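Local atomic coordinates of proline dehydrogenase (Bradyrhizobium japonicum USDA 110, PDB entry 3HAZ), a protein that probably oxidises proline to glutamate in two steps, using FAD in its proline dehydrogenase part and NAD in its aldehyde dehydrogenase part. Residues A526-T538 / A590-L604. Residues are numbered along the deposited sequence; the frame is centred on the assembly and turned at random.
Sequences ALDQLLTDVKAET and AHFIALLQREGGKTL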
# COMPACT_ATOMS: atom_id res chain seq x y z
N ALA A 526 -10.18 46.08 -6.79
CA ALA A 526 -8.93 45.61 -6.19
C ALA A 526 -7.79 46.61 -6.37
O ALA A 526 -7.05 46.89 -5.43
CB ALA A 526 -8.54 44.23 -6.76
N LEU A 527 -7.66 47.14 -7.59
CA LEU A 527 -6.61 48.11 -7.87
C LEU A 527 -6.85 49.43 -7.13
O LEU A 527 -5.92 50.03 -6.58
CB LEU A 527 -6.49 48.37 -9.38
CG LEU A 527 -5.43 49.40 -9.77
CD1 LEU A 527 -4.05 49.02 -9.24
CD2 LEU A 527 -5.38 49.60 -11.28
N ASP A 528 -8.10 49.89 -7.11
CA ASP A 528 -8.43 51.14 -6.43
C ASP A 528 -8.17 51.04 -4.93
O ASP A 528 -7.69 52.00 -4.31
CB ASP A 528 -9.90 51.53 -6.66
CG ASP A 528 -10.18 51.92 -8.11
OD1 ASP A 528 -9.22 52.10 -8.89
OD2 ASP A 528 -11.38 52.05 -8.46
N GLN A 529 -8.47 49.89 -4.35
CA GLN A 529 -8.28 49.70 -2.91
C GLN A 529 -6.80 49.65 -2.56
O GLN A 529 -6.35 50.26 -1.59
CB GLN A 529 -8.99 48.42 -2.42
CG GLN A 529 -8.99 48.27 -0.90
CD GLN A 529 -9.75 49.40 -0.20
OE1 GLN A 529 -10.93 49.62 -0.45
NE2 GLN A 529 -9.06 50.11 0.68
N LEU A 530 -6.03 48.91 -3.37
CA LEU A 530 -4.58 48.85 -3.21
C LEU A 530 -3.95 50.24 -3.29
O LEU A 530 -3.10 50.58 -2.47
CB LEU A 530 -3.97 47.94 -4.28
CG LEU A 530 -2.44 47.90 -4.33
CD1 LEU A 530 -1.87 47.50 -2.97
CD2 LEU A 530 -1.93 46.97 -5.42
N LEU A 531 -4.37 51.03 -4.27
CA LEU A 531 -3.83 52.37 -4.46
C LEU A 531 -4.13 53.24 -3.25
O LEU A 531 -3.27 53.98 -2.78
CB LEU A 531 -4.41 53.01 -5.72
CG LEU A 531 -3.84 52.54 -7.06
CD1 LEU A 531 -4.71 53.01 -8.24
CD2 LEU A 531 -2.41 53.04 -7.22
N THR A 532 -5.37 53.15 -2.77
CA THR A 532 -5.81 53.88 -1.58
C THR A 532 -5.00 53.48 -0.35
O THR A 532 -4.50 54.33 0.38
CB THR A 532 -7.30 53.63 -1.31
OG1 THR A 532 -8.08 54.17 -2.38
CG2 THR A 532 -7.72 54.28 0.00
N ASP A 533 -4.86 52.17 -0.14
CA ASP A 533 -4.13 51.66 1.02
C ASP A 533 -2.70 52.17 1.03
O ASP A 533 -2.21 52.65 2.06
CB ASP A 533 -4.16 50.13 1.04
CG ASP A 533 -5.54 49.57 1.37
OD1 ASP A 533 -6.42 50.36 1.77
OD2 ASP A 533 -5.74 48.34 1.23
N VAL A 534 -2.02 52.08 -0.11
CA VAL A 534 -0.64 52.54 -0.22
C VAL A 534 -0.57 54.05 -0.00
O VAL A 534 0.33 54.54 0.68
CB VAL A 534 -0.02 52.17 -1.58
CG1 VAL A 534 1.30 52.89 -1.79
CG2 VAL A 534 0.17 50.65 -1.68
N LYS A 535 -1.53 54.78 -0.57
CA LYS A 535 -1.57 56.22 -0.42
C LYS A 535 -1.75 56.61 1.05
O LYS A 535 -1.20 57.61 1.51
CB LYS A 535 -2.69 56.82 -1.28
CG LYS A 535 -2.75 58.34 -1.21
CD LYS A 535 -3.85 58.90 -2.10
CE LYS A 535 -3.91 60.41 -2.02
NZ LYS A 535 -2.57 61.03 -2.26
N ALA A 536 -2.52 55.81 1.78
CA ALA A 536 -2.78 56.07 3.19
C ALA A 536 -1.52 55.95 4.04
O ALA A 536 -1.40 56.59 5.08
CB ALA A 536 -3.87 55.14 3.71
N GLU A 537 -0.57 55.13 3.59
CA GLU A 537 0.67 54.93 4.33
C GLU A 537 1.63 56.09 4.10
O GLU A 537 2.01 56.39 2.97
CB GLU A 537 1.33 53.61 3.95
CG GLU A 537 0.55 52.39 4.40
CD GLU A 537 0.47 52.27 5.91
OE1 GLU A 537 1.44 52.66 6.60
OE2 GLU A 537 -0.55 51.77 6.41
N THR A 538 2.01 56.75 5.19
CA THR A 538 2.80 57.97 5.13
C THR A 538 4.27 57.72 5.47
O THR A 538 4.61 56.74 6.14
CB THR A 538 2.23 59.04 6.07
OG1 THR A 538 2.39 60.34 5.49
CG2 THR A 538 2.94 59.00 7.43
N ALA A 590 0.76 47.18 2.42
CA ALA A 590 0.59 48.55 1.95
C ALA A 590 1.72 49.44 2.46
O ALA A 590 2.28 50.25 1.72
CB ALA A 590 -0.77 49.11 2.37
N HIS A 591 2.04 49.28 3.74
CA HIS A 591 3.12 50.01 4.38
C HIS A 591 4.45 49.75 3.69
O HIS A 591 5.19 50.67 3.36
CB HIS A 591 3.20 49.62 5.86
CG HIS A 591 4.35 50.22 6.59
ND1 HIS A 591 4.38 51.55 6.96
CD2 HIS A 591 5.50 49.68 7.06
CE1 HIS A 591 5.51 51.80 7.61
NE2 HIS A 591 6.20 50.68 7.68
N PHE A 592 4.76 48.48 3.46
CA PHE A 592 6.02 48.12 2.81
C PHE A 592 6.05 48.46 1.33
O PHE A 592 7.09 48.84 0.79
CB PHE A 592 6.36 46.64 3.05
CG PHE A 592 6.86 46.37 4.44
CD1 PHE A 592 6.00 45.94 5.44
CD2 PHE A 592 8.20 46.56 4.75
CE1 PHE A 592 6.46 45.69 6.72
CE2 PHE A 592 8.67 46.32 6.03
CZ PHE A 592 7.80 45.88 7.02
N ILE A 593 4.91 48.32 0.66
CA ILE A 593 4.82 48.73 -0.74
C ILE A 593 5.06 50.24 -0.82
O ILE A 593 5.75 50.72 -1.72
CB ILE A 593 3.46 48.35 -1.36
CG1 ILE A 593 3.39 46.84 -1.58
CG2 ILE A 593 3.24 49.11 -2.68
CD1 ILE A 593 2.02 46.35 -2.01
N ALA A 594 4.51 50.98 0.13
CA ALA A 594 4.70 52.43 0.17
C ALA A 594 6.18 52.78 0.30
O ALA A 594 6.67 53.69 -0.37
CB ALA A 594 3.91 53.06 1.33
N LEU A 595 6.87 52.06 1.18
CA LEU A 595 8.31 52.26 1.37
C LEU A 595 9.09 51.95 0.10
O LEU A 595 10.00 52.69 -0.28
CB LEU A 595 8.82 51.41 2.53
CG LEU A 595 9.02 52.12 3.88
CD1 LEU A 595 7.86 53.04 4.21
CD2 LEU A 595 9.24 51.10 4.99
N LEU A 596 8.74 50.84 -0.55
CA LEU A 596 9.41 50.42 -1.77
C LEU A 596 9.27 51.47 -2.87
O LEU A 596 10.17 51.67 -3.69
CB LEU A 596 8.85 49.08 -2.25
CG LEU A 596 9.26 47.86 -1.43
CD1 LEU A 596 8.42 46.65 -1.81
CD2 LEU A 596 10.75 47.56 -1.62
N GLN A 597 8.12 52.13 -2.90
CA GLN A 597 7.90 53.16 -3.90
C GLN A 597 8.65 54.45 -3.55
O GLN A 597 9.28 55.06 -4.42
CB GLN A 597 6.40 53.42 -4.07
CG GLN A 597 5.66 52.26 -4.72
CD GLN A 597 4.35 52.69 -5.33
OE1 GLN A 597 3.41 53.07 -4.61
NE2 GLN A 597 4.26 52.66 -6.67
N ARG A 598 8.60 54.85 -2.28
CA ARG A 598 9.23 56.09 -1.84
C ARG A 598 10.75 55.99 -1.79
O ARG A 598 11.45 56.79 -2.40
CB ARG A 598 8.69 56.51 -0.47
CG ARG A 598 7.51 57.47 -0.50
CD ARG A 598 7.97 58.90 -0.69
N GLU A 599 11.25 55.02 -1.04
CA GLU A 599 12.70 54.86 -0.88
C GLU A 599 13.32 54.12 -2.06
O GLU A 599 14.44 54.42 -2.47
CB GLU A 599 13.03 54.13 0.43
CG GLU A 599 14.51 54.18 0.81
CD GLU A 599 14.83 53.43 2.11
OE1 GLU A 599 14.22 52.36 2.35
OE2 GLU A 599 15.70 53.90 2.88
N GLY A 600 12.58 53.16 -2.62
CA GLY A 600 13.10 52.35 -3.70
C GLY A 600 12.80 52.89 -5.09
O GLY A 600 13.46 52.51 -6.06
N GLY A 601 11.81 53.77 -5.20
CA GLY A 601 11.42 54.32 -6.49
C GLY A 601 10.77 53.30 -7.40
O GLY A 601 10.80 53.44 -8.63
N LYS A 602 10.16 52.27 -6.82
CA LYS A 602 9.58 51.19 -7.60
C LYS A 602 8.14 51.47 -8.01
O LYS A 602 7.37 52.04 -7.23
CB LYS A 602 9.65 49.87 -6.83
CG LYS A 602 11.07 49.41 -6.53
CD LYS A 602 11.08 47.92 -6.28
CE LYS A 602 12.46 47.33 -6.49
NZ LYS A 602 12.40 45.83 -6.53
N THR A 603 7.77 51.06 -9.22
CA THR A 603 6.38 51.12 -9.66
C THR A 603 5.53 50.16 -8.82
O THR A 603 6.07 49.30 -8.11
CB THR A 603 6.21 50.78 -11.17
OG1 THR A 603 6.95 49.60 -11.49
CG2 THR A 603 6.73 51.93 -12.03
N LEU A 604 4.21 50.30 -8.89
CA LEU A 604 3.32 49.54 -8.01
C LEU A 604 3.47 48.03 -8.16
O LEU A 604 3.51 47.31 -7.17
CB LEU A 604 1.87 49.96 -8.21
CG LEU A 604 0.85 49.27 -7.28
CD1 LEU A 604 1.21 49.49 -5.83
CD2 LEU A 604 -0.55 49.78 -7.57
O HOH W 1 -0.01 48.33 6.14
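Val-534 is the knob of this contact, set into a hole formed by Ala-590, Ile-593, Ala-594 and Gln-597. Its two methyls divide the hollow: Val-534 CG2 meets Ile-593 CG2 at 3.6 Å, the two side chains crossing at about a right angle. Val-534 CG1 lies over Ala-594 and reaches Gln-597 OE1 at 3.5 Å. The amide of Gln-597 is held in turn by a hydrogen bond from its NE2 to Lys-602 O, which lies in the carbonyl plane and ties the turn after the helix back onto it. The small Ala-590 and Ala-594 let the axes of 526-536 and 590-598 approach to 8.1 Å at a crossing angle of -74°. A second bump comes from the opposite partner: Leu-604, with CG trans to its backbone N (chi1 -177°), pushes CD2 among Leu-527, Leu-530 and Leu-531, and Leu-604 CD2 meets Leu-530 CD2 tip to tip at 3.8 Å. In this bifunctional PutA the contact packs helix 524-536 against helix 589-598, which lies within the aldehyde dehydrogenase family region, away from the annotated sites; Ile-593 rests on Ala-607 of helix 604-629 as well. Beyond the knob, Glu-537 CB packs against Ala-594 CB at 3.7 Å, and a kink about CB-CG (chi2 -65°) brings the carboxylate back over His-591. Glu-537 OE1 accepts from His-591 ND1 at 3.2 Å, close to the ring plane but from above the carboxylate plane. With an alanine here, His-591 ND1 would probably lose its acceptor, and the backbone of His-591 the cover of CG. A water accepting from His-591 N donates weakly to Glu-537 OE2.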